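PDB 4DQ6: putative pyridoxal phosphate-dependent transferase from Clostridium difficile, which binds pyridoxal-5'-phosphate and belongs to the class I and II aminotransferase family of cofactor-dependent enzymes, its precise role being unassigned. Local coordinates for residues Ser20-Met25 and Leu34-Val39. Numbering follows the deposited sequence. Where two conformers were deposited one is given.
Sequences SKWSEM and LLPMWV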
loop_
_atom_site.group_PDB
_atom_site.type_symbol
_atom_site.label_atom_id
_atom_site.label_comp_id
_atom_site.label_asym_id
_atom_site.label_seq_id
_atom_site.Cartn_x
_atom_site.Cartn_y
_atom_site.Cartn_z
ATOM N N SER A 20 8.838 -3.927 13.923
ATOM C CA SER A 20 7.877 -4.824 14.574
ATOM C C SER A 20 8.555 -6.041 15.236
ATOM O O SER A 20 8.192 -6.424 16.326
ATOM C CB SER A 20 6.810 -5.272 13.610
ATOM O OG SER A 20 7.367 -5.960 12.523
ATOM N N LYS A 21 9.620 -6.535 14.603
ATOM C CA LYS A 21 10.387 -7.638 15.173
ATOM C C LYS A 21 10.896 -7.305 16.601
ATOM O O LYS A 21 10.840 -8.140 17.521
ATOM C CB LYS A 21 11.557 -7.983 14.251
ATOM C CG LYS A 21 12.372 -9.215 14.660
ATOM C CD LYS A 21 13.529 -9.399 13.639
ATOM C CE LYS A 21 14.283 -10.717 13.778
ATOM N NZ LYS A 21 15.374 -10.810 12.735
ATOM N N TRP A 22 11.402 -6.100 16.764
ATOM C CA TRP A 22 11.947 -5.654 18.057
ATOM C C TRP A 22 10.968 -4.987 18.994
ATOM O O TRP A 22 11.245 -4.892 20.205
ATOM C CB TRP A 22 13.126 -4.726 17.790
ATOM C CG TRP A 22 14.341 -5.458 17.318
ATOM C CD1 TRP A 22 14.671 -5.882 16.029
ATOM C CD2 TRP A 22 15.428 -5.941 18.151
ATOM N NE1 TRP A 22 15.886 -6.551 16.023
ATOM C CE2 TRP A 22 16.382 -6.593 17.261
ATOM C CE3 TRP A 22 15.698 -5.901 19.514
ATOM C CZ2 TRP A 22 17.546 -7.158 17.731
ATOM C CZ3 TRP A 22 16.866 -6.519 19.979
ATOM C CH2 TRP A 22 17.754 -7.146 19.099
ATOM N N SER A 23 9.815 -4.545 18.484
ATOM C CA SER A 23 8.871 -3.683 19.199
ATOM C C SER A 23 7.473 -4.240 19.448
ATOM O O SER A 23 6.750 -3.705 20.270
ATOM C CB SER A 23 8.710 -2.374 18.424
ATOM O OG SER A 23 9.962 -1.720 18.441
ATOM N N GLU A 24 7.081 -5.279 18.731
ATOM C CA GLU A 24 5.748 -5.884 18.868
ATOM C C GLU A 24 5.718 -7.243 19.580
ATOM O O GLU A 24 4.728 -7.981 19.523
ATOM C CB GLU A 24 5.079 -6.032 17.481
ATOM C CG GLU A 24 4.615 -4.707 16.979
ATOM C CD GLU A 24 3.898 -4.717 15.615
ATOM O OE1 GLU A 24 3.395 -5.772 15.153
ATOM O OE2 GLU A 24 3.827 -3.625 15.022
ATOM N N MET A 25 6.760 -7.579 20.323
ATOM C CA MET A 25 6.693 -8.838 21.039
ATOM C C MET A 25 5.706 -8.835 22.209
ATOM O O MET A 25 5.199 -9.899 22.556
ATOM C CB MET A 25 8.087 -9.264 21.506
ATOM C CG MET A 25 8.948 -9.735 20.361
ATOM S SD MET A 25 10.633 -10.050 20.806
ATOM C CE MET A 25 11.216 -8.383 21.109
ATOM N N LEU A 34 12.670 -9.611 25.166
ATOM C CA LEU A 34 13.091 -10.870 24.594
ATOM C C LEU A 34 14.093 -10.638 23.457
ATOM O O LEU A 34 14.081 -9.613 22.837
ATOM C CB LEU A 34 11.875 -11.612 24.040
ATOM C CG LEU A 34 10.768 -11.858 25.043
ATOM C CD1 LEU A 34 9.593 -12.375 24.226
ATOM C CD2 LEU A 34 11.198 -12.845 26.101
ATOM N N LEU A 35 14.930 -11.638 23.180
ATOM C CA LEU A 35 15.818 -11.626 22.020
ATOM C C LEU A 35 14.954 -12.114 20.837
ATOM O O LEU A 35 14.491 -13.234 20.864
ATOM C CB LEU A 35 17.004 -12.579 22.221
ATOM C CG LEU A 35 18.146 -12.606 21.174
ATOM C CD1 LEU A 35 19.466 -13.067 21.791
ATOM C CD2 LEU A 35 17.826 -13.527 20.020
ATOM N N PRO A 36 14.780 -11.286 19.809
ATOM C CA PRO A 36 13.814 -11.657 18.753
ATOM C C PRO A 36 14.425 -12.503 17.641
ATOM O O PRO A 36 15.382 -12.101 16.983
ATOM C CB PRO A 36 13.378 -10.284 18.220
ATOM C CG PRO A 36 14.589 -9.463 18.396
ATOM C CD PRO A 36 15.220 -9.887 19.679
ATOM N N MET A 37 13.833 -13.662 17.384
ATOM C CA MET A 37 14.254 -14.518 16.293
ATOM C C MET A 37 13.035 -15.038 15.550
ATOM O O MET A 37 13.031 -16.207 15.079
ATOM C CB MET A 37 15.043 -15.719 16.837
ATOM C CG MET A 37 16.244 -15.361 17.697
ATOM S SD MET A 37 17.630 -14.614 16.821
ATOM C CE MET A 37 18.370 -16.045 16.000
ATOM N N TRP A 38 12.034 -14.194 15.449
ATOM C CA TRP A 38 10.707 -14.679 15.046
ATOM C C TRP A 38 10.375 -14.157 13.668
ATOM O O TRP A 38 10.676 -14.813 12.650
ATOM C CB TRP A 38 9.671 -14.388 16.164
ATOM C CG TRP A 38 9.456 -12.915 16.512
ATOM C CD1 TRP A 38 10.378 -11.996 17.043
ATOM C CD2 TRP A 38 8.200 -12.175 16.420
ATOM N NE1 TRP A 38 9.798 -10.777 17.219
ATOM C CE2 TRP A 38 8.484 -10.826 16.884
ATOM C CE3 TRP A 38 6.903 -12.479 15.979
ATOM C CZ2 TRP A 38 7.525 -9.838 16.918
ATOM C CZ3 TRP A 38 5.942 -11.467 16.002
ATOM C CH2 TRP A 38 6.235 -10.174 16.494
ATOM N N VAL A 39 9.845 -12.942 13.591
ATOM C CA VAL A 39 9.449 -12.297 12.318
ATOM C C VAL A 39 10.527 -12.430 11.239
ATOM O O VAL A 39 11.714 -12.117 11.493
ATOM C CB VAL A 39 9.210 -10.783 12.609
ATOM C CG1 VAL A 39 9.436 -9.896 11.358
ATOM C CG2 VAL A 39 7.840 -10.587 13.254
#
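Lys21, on the short helix 20-23, runs along residues 36-39 as a fully extended chain. Its CB rests against Val39 CB at 4.0 Å, and CG, anti to the backbone N (chi1 -174°), faces both Pro36 CB and the indole NE1 of Trp38. CD passes the carbonyl of Val39, and CE sits 3.7 Å from both Val39 O and Pro36 O; Pro36 O is buried here and has no partner in the model. NZ at the tip leaves the contact to form a salt bridge with Asp43 and a hydrogen bond to Asp41 O. Asp43 also accepts from Trp22 NE1, so one carboxylate holds the ends of both Lys21 and Trp22.

The indole of Trp38 runs antiparallel alongside the Lys21 chain. Its CG sits over the backbone, flanked by N and C (chi1 61°), and with the turn of the ring about chi2 this brings NE1 to the helix backbone: NE1 donates to Lys21 O at 2.9 Å, nearly in the ring plane and onto a carbonyl lone pair, with an N-H...O angle of 156°. Pro36 CB packs 3.4 Å from that same Lys21 O. The pyrrolidine crosses Trp22 at about a right angle, with Pro36 CG over the centre of one face, 3.6 Å from the six-membered ring centroid, a CH-pi contact. The first two torsions of Met25 set CG 3.4 Å from Trp38 NE1 and SD obliquely beside the five-membered ring, a Met-aromatic contact; SD also touches Leu34 CB and Pro36 CB, and the bend at chi3 carries CE toward Leu34 O.

Nearby, Glu24 bonds Thr67 and forms a salt bridge with Arg272, both of the second subunit, and strand 35-36 pairs in parallel with strand 352-353. The contact thus fastens an N-terminal helix at the dimer interface to the small two-stranded sheet of a PLP-dependent aminotransferase-like fold, with the Val39 side chain about 8 Å from a bound pyridoxal-5'-phosphate.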